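PDB 6LH8: aerolysin-like protein from Bombina maxima, which belongs to the aerolysin-like family of pore-forming proteins and probably takes part in pore formation at endolysosomal membranes, or in its regulation. Local coordinates for residues A[11-16]-A[121-126]; A[22-27]-A[112-117]; A[45-50]-A[90-95]; A[51-56]-A[138-143]; A[97-102]-A[147-152]. All coordinates share one frame; numbering follows the deposited sequence.

Interaction 1 of 5, residues A[11-16]-A[121-126]; sequences KEIEGS and ITSAPV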
# COMPACT_ATOMS: atom_id res chain seq x y z
N LYS A 11 5.64 -14.40 -11.89
CA LYS A 11 7.01 -13.91 -11.90
C LYS A 11 7.24 -12.77 -10.91
O LYS A 11 8.27 -12.09 -11.00
CB LYS A 11 7.40 -13.47 -13.31
CG LYS A 11 7.49 -14.60 -14.33
CD LYS A 11 8.62 -15.56 -13.95
CE LYS A 11 8.78 -16.69 -14.97
NZ LYS A 11 9.62 -17.81 -14.43
N GLU A 12 6.30 -12.55 -9.99
CA GLU A 12 6.38 -11.44 -9.04
C GLU A 12 7.62 -11.54 -8.17
O GLU A 12 7.99 -12.63 -7.70
CB GLU A 12 5.13 -11.42 -8.16
CG GLU A 12 5.14 -10.35 -7.08
CD GLU A 12 3.81 -10.20 -6.39
OE1 GLU A 12 2.87 -9.66 -7.02
OE2 GLU A 12 3.70 -10.62 -5.22
N ILE A 13 8.26 -10.40 -7.93
CA ILE A 13 9.45 -10.28 -7.10
C ILE A 13 9.03 -9.67 -5.77
O ILE A 13 8.28 -8.68 -5.73
CB ILE A 13 10.53 -9.40 -7.76
CG1 ILE A 13 11.03 -10.06 -9.05
CG2 ILE A 13 11.69 -9.11 -6.77
CD1 ILE A 13 11.87 -9.09 -9.95
N GLU A 14 9.51 -10.26 -4.67
CA GLU A 14 9.30 -9.71 -3.33
C GLU A 14 10.40 -8.68 -3.08
O GLU A 14 11.55 -9.04 -2.80
CB GLU A 14 9.32 -10.83 -2.29
CG GLU A 14 9.18 -10.38 -0.85
CD GLU A 14 9.29 -11.54 0.13
OE1 GLU A 14 10.05 -12.50 -0.16
OE2 GLU A 14 8.60 -11.51 1.17
N GLY A 15 10.07 -7.41 -3.21
CA GLY A 15 11.01 -6.37 -2.88
C GLY A 15 10.95 -6.13 -1.38
O GLY A 15 10.77 -7.07 -0.61
N SER A 16 11.08 -4.88 -0.97
CA SER A 16 11.11 -4.55 0.45
C SER A 16 9.90 -5.14 1.18
O SER A 16 8.78 -5.16 0.66
CB SER A 16 11.15 -3.03 0.59
OG SER A 16 11.28 -2.64 1.93
N ILE A 121 6.97 -3.85 -0.95
CA ILE A 121 7.13 -3.53 -2.36
C ILE A 121 7.19 -4.84 -3.14
O ILE A 121 7.94 -5.75 -2.79
CB ILE A 121 8.39 -2.67 -2.62
CG1 ILE A 121 8.29 -1.34 -1.87
CG2 ILE A 121 8.54 -2.39 -4.11
CD1 ILE A 121 9.60 -0.56 -1.86
N THR A 122 6.36 -4.94 -4.18
CA THR A 122 6.41 -6.08 -5.09
C THR A 122 6.44 -5.55 -6.51
O THR A 122 6.05 -4.41 -6.77
CB THR A 122 5.21 -7.01 -4.91
OG1 THR A 122 3.98 -6.27 -5.08
CG2 THR A 122 5.23 -7.65 -3.52
N SER A 123 6.93 -6.37 -7.43
CA SER A 123 7.03 -5.94 -8.82
C SER A 123 6.81 -7.16 -9.72
O SER A 123 7.06 -8.30 -9.30
CB SER A 123 8.38 -5.28 -9.12
OG SER A 123 9.47 -6.12 -8.75
N ALA A 124 6.32 -6.93 -10.94
CA ALA A 124 6.05 -8.06 -11.82
C ALA A 124 6.18 -7.62 -13.28
O ALA A 124 6.01 -6.44 -13.58
CB ALA A 124 4.65 -8.66 -11.58
N PRO A 125 6.51 -8.55 -14.18
CA PRO A 125 6.53 -8.21 -15.61
C PRO A 125 5.13 -7.97 -16.16
O PRO A 125 4.15 -8.56 -15.71
CB PRO A 125 7.16 -9.45 -16.27
CG PRO A 125 7.71 -10.29 -15.13
CD PRO A 125 6.85 -9.96 -13.95
N VAL A 126 5.04 -7.08 -17.13
CA VAL A 126 3.77 -6.78 -17.79
C VAL A 126 3.99 -6.90 -19.29
O VAL A 126 4.73 -6.10 -19.87
CB VAL A 126 3.23 -5.39 -17.43
CG1 VAL A 126 1.85 -5.22 -18.03
CG2 VAL A 126 3.15 -5.22 -15.90
O HOH W 1 1.65 -7.11 -6.41

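Interaction 2 of 5, residues A[22-27]-A[112-117]; sequences VDEMVA and IVILTR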
# COMPACT_ATOMS: atom_id res chain seq x y z
N VAL A 22 4.73 2.60 13.42
CA VAL A 22 4.19 3.90 13.02
C VAL A 22 4.30 4.90 14.17
O VAL A 22 4.63 6.08 13.95
CB VAL A 22 2.74 3.73 12.53
CG1 VAL A 22 2.07 5.08 12.31
CG2 VAL A 22 2.72 2.88 11.25
N ASP A 23 4.03 4.47 15.40
CA ASP A 23 4.05 5.36 16.55
C ASP A 23 3.91 4.53 17.82
O ASP A 23 3.57 3.34 17.76
CB ASP A 23 2.92 6.41 16.48
CG ASP A 23 3.19 7.62 17.37
OD1 ASP A 23 4.32 7.74 17.89
OD2 ASP A 23 2.29 8.46 17.54
N GLU A 24 4.19 5.17 18.96
CA GLU A 24 3.88 4.64 20.28
C GLU A 24 3.19 5.72 21.11
O GLU A 24 3.46 6.91 20.95
CB GLU A 24 5.14 4.15 21.01
CG GLU A 24 6.17 5.23 21.27
CD GLU A 24 7.28 4.77 22.20
OE1 GLU A 24 7.55 3.54 22.25
OE2 GLU A 24 7.89 5.63 22.87
N MET A 25 2.27 5.29 21.97
CA MET A 25 1.61 6.18 22.92
C MET A 25 1.69 5.55 24.31
O MET A 25 1.32 4.39 24.47
CB MET A 25 0.13 6.41 22.55
CG MET A 25 -0.12 6.84 21.10
SD MET A 25 -1.87 6.83 20.61
CE MET A 25 -2.42 8.36 21.36
N VAL A 26 2.18 6.30 25.30
CA VAL A 26 2.39 5.75 26.64
C VAL A 26 1.60 6.52 27.69
O VAL A 26 1.38 7.73 27.56
CB VAL A 26 3.89 5.72 27.00
CG1 VAL A 26 4.40 7.12 27.34
CG2 VAL A 26 4.13 4.77 28.15
N ALA A 27 1.16 5.81 28.73
CA ALA A 27 0.43 6.41 29.85
C ALA A 27 0.58 5.55 31.10
O ALA A 27 0.76 4.33 31.00
CB ALA A 27 -1.06 6.59 29.51
N ILE A 112 1.32 1.01 27.28
CA ILE A 112 2.00 1.36 26.04
C ILE A 112 1.17 0.82 24.88
O ILE A 112 0.85 -0.38 24.86
CB ILE A 112 3.43 0.79 25.98
CG1 ILE A 112 4.19 1.08 27.28
CG2 ILE A 112 4.18 1.33 24.79
CD1 ILE A 112 4.27 -0.11 28.22
N VAL A 113 0.82 1.69 23.94
CA VAL A 113 0.25 1.28 22.67
C VAL A 113 1.34 1.39 21.61
O VAL A 113 1.87 2.48 21.39
CB VAL A 113 -0.96 2.14 22.27
CG1 VAL A 113 -1.73 1.46 21.15
CG2 VAL A 113 -1.87 2.40 23.46
N ILE A 114 1.64 0.27 20.95
CA ILE A 114 2.60 0.21 19.86
C ILE A 114 1.80 0.01 18.58
O ILE A 114 1.06 -0.98 18.46
CB ILE A 114 3.63 -0.92 20.04
CG1 ILE A 114 4.33 -0.80 21.39
CG2 ILE A 114 4.63 -0.91 18.85
CD1 ILE A 114 5.28 0.36 21.49
N LEU A 115 1.93 0.94 17.64
CA LEU A 115 1.18 0.91 16.39
C LEU A 115 2.09 0.47 15.26
O LEU A 115 3.11 1.13 15.00
CB LEU A 115 0.58 2.29 16.11
CG LEU A 115 -0.38 2.66 17.25
CD1 LEU A 115 -0.25 4.12 17.63
CD2 LEU A 115 -1.80 2.34 16.84
N THR A 116 1.75 -0.64 14.59
CA THR A 116 2.59 -1.15 13.50
C THR A 116 1.75 -1.46 12.27
O THR A 116 0.55 -1.68 12.35
CB THR A 116 3.33 -2.44 13.89
OG1 THR A 116 2.37 -3.44 14.29
CG2 THR A 116 4.32 -2.19 15.00
N ARG A 117 2.42 -1.49 11.11
CA ARG A 117 1.79 -2.00 9.90
C ARG A 117 2.84 -2.61 8.99
O ARG A 117 4.02 -2.26 9.04
CB ARG A 117 0.99 -0.92 9.16
CG ARG A 117 1.80 0.19 8.57
CD ARG A 117 0.89 1.18 7.82
NE ARG A 117 1.56 2.46 7.60
CZ ARG A 117 0.93 3.61 7.35
NH1 ARG A 117 -0.40 3.65 7.30
NH2 ARG A 117 1.63 4.71 7.15

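Interaction 3 of 5, residues A[45-50]-A[90-95]; sequences DRTITH and SYTELS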
# COMPACT_ATOMS: atom_id res chain seq x y z
N ASP A 45 -3.80 7.65 7.48
CA ASP A 45 -3.87 7.45 6.04
C ASP A 45 -3.16 6.15 5.69
O ASP A 45 -2.09 5.85 6.22
CB ASP A 45 -3.21 8.62 5.31
CG ASP A 45 -4.09 9.85 5.29
OD1 ASP A 45 -5.27 9.77 5.69
OD2 ASP A 45 -3.58 10.91 4.87
N ARG A 46 -3.79 5.37 4.81
CA ARG A 46 -3.25 4.11 4.31
C ARG A 46 -3.23 4.19 2.79
O ARG A 46 -4.23 4.56 2.18
CB ARG A 46 -4.08 2.92 4.80
CG ARG A 46 -3.72 1.61 4.13
CD ARG A 46 -4.58 0.47 4.64
NE ARG A 46 -4.22 -0.80 4.04
CZ ARG A 46 -5.00 -1.87 4.06
NH1 ARG A 46 -6.18 -1.81 4.65
NH2 ARG A 46 -4.59 -3.00 3.49
N THR A 47 -2.09 3.87 2.18
CA THR A 47 -1.97 4.02 0.74
C THR A 47 -1.42 2.75 0.11
O THR A 47 -0.70 1.97 0.73
CB THR A 47 -1.05 5.18 0.35
OG1 THR A 47 0.26 4.92 0.83
CG2 THR A 47 -1.56 6.49 0.94
N ILE A 48 -1.78 2.58 -1.16
CA ILE A 48 -1.14 1.65 -2.06
C ILE A 48 -0.77 2.44 -3.31
O ILE A 48 -1.61 3.15 -3.86
CB ILE A 48 -2.06 0.46 -2.43
CG1 ILE A 48 -2.47 -0.33 -1.18
CG2 ILE A 48 -1.38 -0.42 -3.48
CD1 ILE A 48 -3.37 -1.53 -1.48
N THR A 49 0.48 2.35 -3.73
CA THR A 49 0.91 3.09 -4.91
C THR A 49 1.23 2.10 -6.03
O THR A 49 1.98 1.15 -5.82
CB THR A 49 2.11 3.97 -4.60
OG1 THR A 49 1.72 4.98 -3.65
CG2 THR A 49 2.60 4.67 -5.86
N HIS A 50 0.65 2.34 -7.20
CA HIS A 50 0.83 1.49 -8.37
C HIS A 50 1.64 2.23 -9.43
O HIS A 50 1.29 3.35 -9.81
CB HIS A 50 -0.52 1.08 -8.95
CG HIS A 50 -1.44 0.45 -7.95
ND1 HIS A 50 -1.37 -0.89 -7.61
CD2 HIS A 50 -2.44 0.98 -7.21
CE1 HIS A 50 -2.30 -1.16 -6.71
NE2 HIS A 50 -2.97 -0.05 -6.46
N SER A 90 2.01 6.56 -12.50
CA SER A 90 1.87 6.23 -11.09
C SER A 90 0.47 6.61 -10.64
O SER A 90 -0.03 7.67 -11.00
CB SER A 90 2.92 6.97 -10.25
OG SER A 90 2.80 6.63 -8.87
N TYR A 91 -0.15 5.74 -9.84
CA TYR A 91 -1.47 5.98 -9.29
C TYR A 91 -1.47 5.56 -7.82
O TYR A 91 -0.96 4.49 -7.49
CB TYR A 91 -2.52 5.22 -10.10
CG TYR A 91 -3.92 5.34 -9.57
CD1 TYR A 91 -4.72 6.41 -9.91
CD2 TYR A 91 -4.44 4.38 -8.71
CE1 TYR A 91 -6.00 6.53 -9.42
CE2 TYR A 91 -5.72 4.49 -8.21
CZ TYR A 91 -6.50 5.57 -8.57
OH TYR A 91 -7.78 5.68 -8.08
N THR A 92 -2.06 6.39 -6.95
CA THR A 92 -2.07 6.13 -5.51
C THR A 92 -3.50 5.96 -5.04
O THR A 92 -4.35 6.83 -5.26
CB THR A 92 -1.39 7.27 -4.75
OG1 THR A 92 -0.04 7.41 -5.18
CG2 THR A 92 -1.41 7.00 -3.25
N GLU A 93 -3.78 4.83 -4.39
CA GLU A 93 -5.02 4.65 -3.66
C GLU A 93 -4.85 5.16 -2.24
O GLU A 93 -3.74 5.17 -1.69
CB GLU A 93 -5.44 3.18 -3.64
CG GLU A 93 -5.62 2.54 -5.00
CD GLU A 93 -6.14 1.12 -4.91
OE1 GLU A 93 -5.39 0.19 -5.28
OE2 GLU A 93 -7.30 0.92 -4.46
N LEU A 94 -5.95 5.60 -1.64
CA LEU A 94 -5.91 6.13 -0.29
C LEU A 94 -7.17 5.70 0.45
O LEU A 94 -8.28 5.76 -0.10
CB LEU A 94 -5.79 7.66 -0.30
CG LEU A 94 -5.87 8.43 1.02
CD1 LEU A 94 -4.75 8.01 1.96
CD2 LEU A 94 -5.80 9.92 0.76
N SER A 95 -7.01 5.22 1.68
CA SER A 95 -8.16 4.95 2.53
C SER A 95 -7.87 5.46 3.93
O SER A 95 -6.73 5.77 4.29
CB SER A 95 -8.52 3.45 2.55
OG SER A 95 -7.53 2.68 3.20
O HOH W 2 2.28 7.79 -3.44

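Interaction 4 of 5, residues A[51-56]-A[138-143]; sequences NITLPR and TYICQS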
# COMPACT_ATOMS: atom_id res chain seq x y z
N ASN A 51 2.69 1.59 -9.94
CA ASN A 51 3.56 2.22 -10.92
C ASN A 51 3.78 1.30 -12.11
O ASN A 51 3.78 0.08 -11.97
CB ASN A 51 4.91 2.56 -10.29
CG ASN A 51 4.77 3.22 -8.95
OD1 ASN A 51 4.76 4.44 -8.87
ND2 ASN A 51 4.61 2.41 -7.88
N ILE A 52 3.99 1.90 -13.28
CA ILE A 52 4.40 1.16 -14.46
C ILE A 52 5.68 1.79 -14.98
O ILE A 52 5.83 3.01 -14.97
CB ILE A 52 3.29 1.11 -15.55
CG1 ILE A 52 3.57 -0.01 -16.55
CG2 ILE A 52 3.09 2.45 -16.26
CD1 ILE A 52 3.25 -1.40 -15.99
N THR A 53 6.66 0.95 -15.32
CA THR A 53 7.97 1.40 -15.78
C THR A 53 8.27 0.69 -17.10
O THR A 53 7.91 -0.47 -17.27
CB THR A 53 9.08 1.11 -14.76
OG1 THR A 53 9.16 -0.29 -14.47
CG2 THR A 53 8.84 1.87 -13.45
N LEU A 54 8.89 1.41 -18.04
CA LEU A 54 9.23 0.82 -19.32
C LEU A 54 10.71 0.94 -19.59
O LEU A 54 11.37 1.84 -19.04
CB LEU A 54 8.46 1.49 -20.47
CG LEU A 54 7.06 0.97 -20.75
CD1 LEU A 54 6.08 1.52 -19.70
CD2 LEU A 54 6.57 1.29 -22.18
N PRO A 55 11.30 0.05 -20.39
CA PRO A 55 12.69 0.22 -20.80
C PRO A 55 12.91 1.60 -21.41
O PRO A 55 12.02 2.17 -22.05
CB PRO A 55 12.91 -0.89 -21.82
CG PRO A 55 11.95 -1.97 -21.40
CD PRO A 55 10.71 -1.19 -20.97
N ARG A 56 14.10 2.14 -21.17
CA ARG A 56 14.41 3.49 -21.63
C ARG A 56 14.23 3.61 -23.13
O ARG A 56 13.69 4.61 -23.62
CB ARG A 56 15.83 3.86 -21.20
CG ARG A 56 16.27 5.26 -21.63
CD ARG A 56 17.49 5.72 -20.83
NE ARG A 56 17.65 7.17 -20.89
CZ ARG A 56 18.81 7.80 -20.75
NH1 ARG A 56 19.92 7.11 -20.52
NH2 ARG A 56 18.86 9.12 -20.82
N THR A 138 7.44 -3.23 -16.47
CA THR A 138 7.51 -3.71 -15.09
C THR A 138 6.54 -2.92 -14.23
O THR A 138 6.57 -1.69 -14.20
CB THR A 138 8.93 -3.57 -14.51
OG1 THR A 138 9.84 -4.35 -15.30
CG2 THR A 138 8.96 -4.09 -13.07
N TYR A 139 5.67 -3.64 -13.52
CA TYR A 139 4.70 -3.08 -12.60
C TYR A 139 5.28 -3.12 -11.20
O TYR A 139 5.93 -4.10 -10.83
CB TYR A 139 3.38 -3.87 -12.66
CG TYR A 139 2.48 -3.66 -11.46
CD1 TYR A 139 1.68 -2.51 -11.35
CD2 TYR A 139 2.43 -4.59 -10.42
CE1 TYR A 139 0.86 -2.31 -10.23
CE2 TYR A 139 1.61 -4.40 -9.31
CZ TYR A 139 0.82 -3.26 -9.22
OH TYR A 139 0.00 -3.07 -8.12
N ILE A 140 5.08 -2.05 -10.44
CA ILE A 140 5.58 -1.94 -9.07
C ILE A 140 4.42 -1.54 -8.17
O ILE A 140 3.67 -0.60 -8.48
CB ILE A 140 6.72 -0.91 -8.94
CG1 ILE A 140 7.89 -1.25 -9.88
CG2 ILE A 140 7.21 -0.84 -7.50
CD1 ILE A 140 8.86 -0.08 -10.08
N CYS A 141 4.26 -2.27 -7.06
CA CYS A 141 3.23 -2.02 -6.06
C CYS A 141 3.92 -1.68 -4.73
O CYS A 141 4.68 -2.49 -4.21
CB CYS A 141 2.33 -3.24 -5.87
SG CYS A 141 0.97 -2.89 -4.73
N GLN A 142 3.66 -0.50 -4.20
CA GLN A 142 4.14 -0.11 -2.87
C GLN A 142 2.91 -0.07 -1.97
O GLN A 142 2.12 0.88 -2.05
CB GLN A 142 4.83 1.24 -2.91
CG GLN A 142 6.19 1.20 -3.55
CD GLN A 142 6.39 2.26 -4.61
OE1 GLN A 142 5.46 2.97 -4.99
NE2 GLN A 142 7.62 2.37 -5.09
N SER A 143 2.75 -1.09 -1.13
CA SER A 143 1.53 -1.24 -0.35
C SER A 143 1.77 -1.08 1.15
O SER A 143 2.86 -1.35 1.67
CB SER A 143 0.85 -2.60 -0.61
OG SER A 143 1.78 -3.66 -0.53

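Interaction 5 of 5, residues A[97-102]-A[147-152]; sequences DKVTMP and INAEVN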
# COMPACT_ATOMS: atom_id res chain seq x y z
N ASP A 97 -7.67 4.52 7.74
CA ASP A 97 -7.49 3.38 8.62
C ASP A 97 -7.77 3.86 10.04
O ASP A 97 -6.99 4.64 10.60
CB ASP A 97 -6.07 2.83 8.47
CG ASP A 97 -5.83 1.58 9.26
OD1 ASP A 97 -6.80 0.95 9.71
OD2 ASP A 97 -4.64 1.22 9.41
N LYS A 98 -8.88 3.41 10.62
CA LYS A 98 -9.29 3.83 11.95
C LYS A 98 -8.99 2.73 12.96
O LYS A 98 -9.38 1.57 12.74
CB LYS A 98 -10.79 4.18 11.95
CG LYS A 98 -11.35 4.56 13.30
CD LYS A 98 -12.74 5.17 13.14
CE LYS A 98 -13.59 4.41 12.13
NZ LYS A 98 -15.01 4.86 12.20
N VAL A 99 -8.29 3.07 14.03
CA VAL A 99 -7.77 2.10 15.00
C VAL A 99 -8.33 2.43 16.37
O VAL A 99 -8.13 3.54 16.89
CB VAL A 99 -6.24 2.12 15.02
CG1 VAL A 99 -5.72 1.01 15.93
CG2 VAL A 99 -5.68 1.95 13.62
N THR A 100 -9.02 1.47 16.98
CA THR A 100 -9.56 1.69 18.32
C THR A 100 -8.45 1.66 19.37
O THR A 100 -7.58 0.79 19.35
CB THR A 100 -10.61 0.62 18.65
OG1 THR A 100 -11.62 0.61 17.64
CG2 THR A 100 -11.27 0.91 20.02
N MET A 101 -8.48 2.63 20.29
CA MET A 101 -7.52 2.72 21.38
C MET A 101 -8.07 2.04 22.63
O MET A 101 -9.28 1.86 22.76
CB MET A 101 -7.19 4.18 21.69
CG MET A 101 -6.54 4.97 20.54
SD MET A 101 -4.82 4.53 20.21
CE MET A 101 -5.01 3.47 18.81
N PRO A 102 -7.20 1.65 23.56
CA PRO A 102 -7.71 1.18 24.86
C PRO A 102 -8.51 2.28 25.54
O PRO A 102 -8.18 3.46 25.45
CB PRO A 102 -6.44 0.82 25.64
CG PRO A 102 -5.31 1.49 24.91
CD PRO A 102 -5.74 1.54 23.47
N ILE A 147 -3.27 -1.02 10.25
CA ILE A 147 -2.43 -0.83 11.43
C ILE A 147 -2.93 -1.73 12.55
O ILE A 147 -4.14 -1.84 12.79
CB ILE A 147 -2.42 0.65 11.84
CG1 ILE A 147 -1.47 1.40 10.90
CG2 ILE A 147 -2.01 0.81 13.31
CD1 ILE A 147 -1.43 2.86 11.12
N ASN A 148 -1.99 -2.37 13.24
CA ASN A 148 -2.26 -3.11 14.46
C ASN A 148 -1.84 -2.29 15.68
O ASN A 148 -0.77 -1.67 15.68
CB ASN A 148 -1.52 -4.44 14.47
CG ASN A 148 -1.74 -5.19 15.76
OD1 ASN A 148 -0.92 -5.13 16.68
ND2 ASN A 148 -2.87 -5.88 15.85
N ALA A 149 -2.68 -2.30 16.72
CA ALA A 149 -2.38 -1.68 18.00
C ALA A 149 -2.10 -2.77 19.02
O ALA A 149 -2.98 -3.59 19.32
CB ALA A 149 -3.53 -0.79 18.48
N GLU A 150 -0.88 -2.79 19.56
CA GLU A 150 -0.52 -3.71 20.63
C GLU A 150 -0.49 -2.93 21.93
O GLU A 150 0.23 -1.93 22.05
CB GLU A 150 0.84 -4.37 20.35
CG GLU A 150 1.26 -5.36 21.44
CD GLU A 150 2.64 -5.95 21.20
OE1 GLU A 150 3.54 -5.21 20.76
OE2 GLU A 150 2.82 -7.16 21.48
N VAL A 151 -1.30 -3.35 22.90
CA VAL A 151 -1.39 -2.68 24.19
C VAL A 151 -0.68 -3.54 25.22
O VAL A 151 -1.04 -4.71 25.41
CB VAL A 151 -2.85 -2.42 24.60
CG1 VAL A 151 -2.90 -1.77 25.98
CG2 VAL A 151 -3.54 -1.53 23.57
N ASN A 152 0.34 -2.98 25.85
CA ASN A 152 1.10 -3.67 26.88
C ASN A 152 0.88 -2.96 28.20
O ASN A 152 0.96 -1.73 28.26
CB ASN A 152 2.59 -3.71 26.53
CG ASN A 152 2.86 -4.40 25.21
OD1 ASN A 152 2.23 -5.41 24.90
ND2 ASN A 152 3.79 -3.87 24.44
O HOH W 3 -6.42 -1.32 11.30

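Interaction 1 of 5, residues A[11-16]-A[121-126]
Ile13 and Ser123 are bonded to each other twice through their backbones. Ile13 N gives its hydrogen to Ser123 O at 2.8 Å, almost straight at 169°, while the return bond from Ser123 N to Ile13 O is longer, 3.2 Å. Nearer the later end of 11-16, Ile121 N donates to Ser16 O at 2.8 Å; between these, the bond from Gly15 N to Ile121 O is sharply bent and weak. Having no CB, Gly15 leaves room for that carbonyl. The pairing joins strand 4-28, an outermost strand of the sheet within this chain, to 110-130, consistent with the elongated, strand-rich build of aerolysin-family proteins. Next to Ile13, Glu12 has CG anti to the backbone N (chi1 177°), which sets it beside Thr122 CB; further out, Glu12 OE2 lies 3.7 Å from Thr122 CG2. A water bridges the two polar ends, donating to Glu12 OE1 at 2.9 Å and lying 2.8 Å from Thr122 OG1, and Lys71 adds a salt bridge to the same carboxylate oxygen. Apolar touches finish the contact: Lys11 lays its CB 3.6 Å from Pro125 CD while its amine leads away, and Ser16 CB rests against Ile121 CD1 at 3.8 Å.

Interaction 2 of 5, residues A[22-27]-A[112-117]
Met25 and Val113 bond each other's backbone in both directions. Val113 N reaches Met25 O at 2.8 Å with a nearly linear 176° bond, and Met25 N answers to Val113 O. Their side chains share a face with Asp23 and Leu115. Val113 and Leu115 are buried there, covered by Pro102 and Arg42 respectively, and the flexible thioether of Met25 sets SD 4.3 Å from Leu115 CD1 and also meets Met101. Leu115 N bonds Asp23 O at 2.9 Å; of the Asp23 side chain, CB approaches Leu115 CD1 at 4.1 Å, and the carboxylate salt-bridges Arg42. The other face is more open to solvent, with Glu24 and Val26 exposed. There Glu24 CB lies beside Ile114 CD1 at 3.8 Å, and the glutamate, at home on this side, pairs with Lys21. Val26 CG2, anti to the backbone N, meets Ile112 CG1, also at 3.8 Å. At one end Val22 CG2 touches the aliphatic Arg117 CG at 3.9 Å. Leu115 O receives Val22 N at 2.7 Å and, more weakly, Asp23 N. Two successive residues of 22-27 thus face one of 112-117 in an antiparallel pair, which makes a classic beta bulge.

Interaction 3 of 5, residues A[45-50]-A[90-95]
His50 and Glu93 meet across the strands with ring and carboxylate planes only 26° apart. Both side chains start with CG anti to the carbonyl carbon (chi1 -54° for His50 and -58° for Glu93), and beyond CG the glutamate runs extended until OE1 arrives at the edge of the imidazole. His50 NE2 donates to Glu93 OE1 at 2.7 Å, close to the ring plane, and the carboxylate oxygen uses its anti lone pair. On the same face Tyr91 follows, turned so that the CD2 carbon of His50 comes to the edge of its ring, 4.2 Å from Tyr91 CD2. The opposite face carries three threonines and Leu94, suited to a strand near solvent. Thr49 and Thr92 cross obliquely, and one water bridges their hydroxyls, 2.9 Å from Thr49 OG1 and also from Thr92 OG1. Further along, Leu94 leans over so that its CD1 rests 3.7 Å from both Thr47 CG2 and Asp45 CB. Antiparallel bonds beneath them, such as His50 N to Tyr91 O at 2.7 Å, join strand 41-53 to 90-100, an outermost strand of the sheet. Arg73 salt-bridges the oxygen that His50 binds, Leu74 N donates to OE2, and Tyr139 OH bonds His50 ND1. With both ring nitrogens engaged, the imidazole's rotation is fixed, and the buried carboxylate probably keeps its negative charge.

Interaction 4 of 5, residues A[51-56]-A[138-143]
Asn51 is bound to Ile140 by three hydrogen bonds, two of which end on one carbonyl. Ile140 O takes Asn51 N at 2.8 Å, within the carbonyl plane, and also Asn51 ND2 at 3.2 Å, which stands well above that plane. Ile140 N returns the pairing by donating to Asn51 O. The amide nitrogen has a second acceptor in Gln142 OE1, 3.1 Å from Asn51 ND2; the two side chains cross at about a right angle, and their amide planes are turned 73° apart. In Asn51, chi1 of -46° sets CG beside the backbone N, and chi2 (-94°) turns ND2 to both acceptors, Ile140 O and Gln142 OE1. Ser90 OG takes up the remaining oxygen, OD1. A short polar side chain with both a donor and an acceptor therefore serves strands on either side.

Thr138 O is doubly satisfied as well. Thr53 N bonds it at 2.9 Å, and the threonine's own hydroxyl adds a bond from Thr53 OG1 to Thr138 O at 3.0 Å; Thr138 N closes the ring onto Thr53 O. On this same face Thr53 CG2 meets Ile140 CD1 at 3.9 Å. The other face is buried: Ile52 CD1 approaches Tyr139 CB at 4.1 Å, Val126 packs against both residues, and the tyrosine hydroxyl reaches on to His50. Strand 133-154 here lies between 110-130 and 41-53, an inner position in the antiparallel sheet.

Interaction 5 of 5, residues A[97-102]-A[147-152]
Asp97 reaches Ile147 with its carboxylate. Its CG stands anti to the backbone N (chi1 -176°), and OD2 accepts from Ile147 N at 2.8 Å through the syn lone pair. A water donates to the other oxygen, 2.8 Å from Asp97 OD1, and also to Ile147 O, so a single acidic side chain serves the N-H directly and the carbonyl through solvent. Ile147 also sets its CB 3.3 Å from Asp97 OD2. Beyond it the contact turns apolar. Val99 splits its methyls between two partners: CG1, anti to the backbone N, touches Ala149 CB at 3.8 Å, while Val99 CG2 lies 3.9 Å from Ile147 CG2. That isoleucine methyl is itself anti to the backbone N, with CG1 turned beside the N (chi1 -78°). Valine and isoleucine cross at about a right angle, and Phe44 packs on both. Ala149 offers only a methyl, which suits the reach of Val99 CG1. Last in line, Pro102 places CG 3.7 Å from Val151 CG2. The segments run nearly parallel, 5° apart, yet meet through side chains and not as paired strands; 41-53 stands between their strands in the sheet's order. One carboxylate thus joins mainly branched apolar residues, and its negative charge would strengthen its hold on the Ile147 N-H.

Overall arrangement
From the N terminus, strand 4-28 supplies both 11-16 and 22-27. Interaction 1 closes the longest loop, ending at 121-126, and interaction 2 closes a shorter one within it on the same two strands, 30 Å away between centres. Interaction 3 lies within both, joining 41-53 to 90-100. Interaction 4, from 51-56 to 138-143, crosses interactions 1, 2 and 3. Interaction 5 opens after interaction 3 has closed and crosses 1, 2 and 4. In space interactions 1 and 4 adjoin at one end of the elongated sheet, 2 and 5 at the other, with 3 near the middle, tied to 2 by Arg117 and to 4 by Tyr139. Together they involve all five strands.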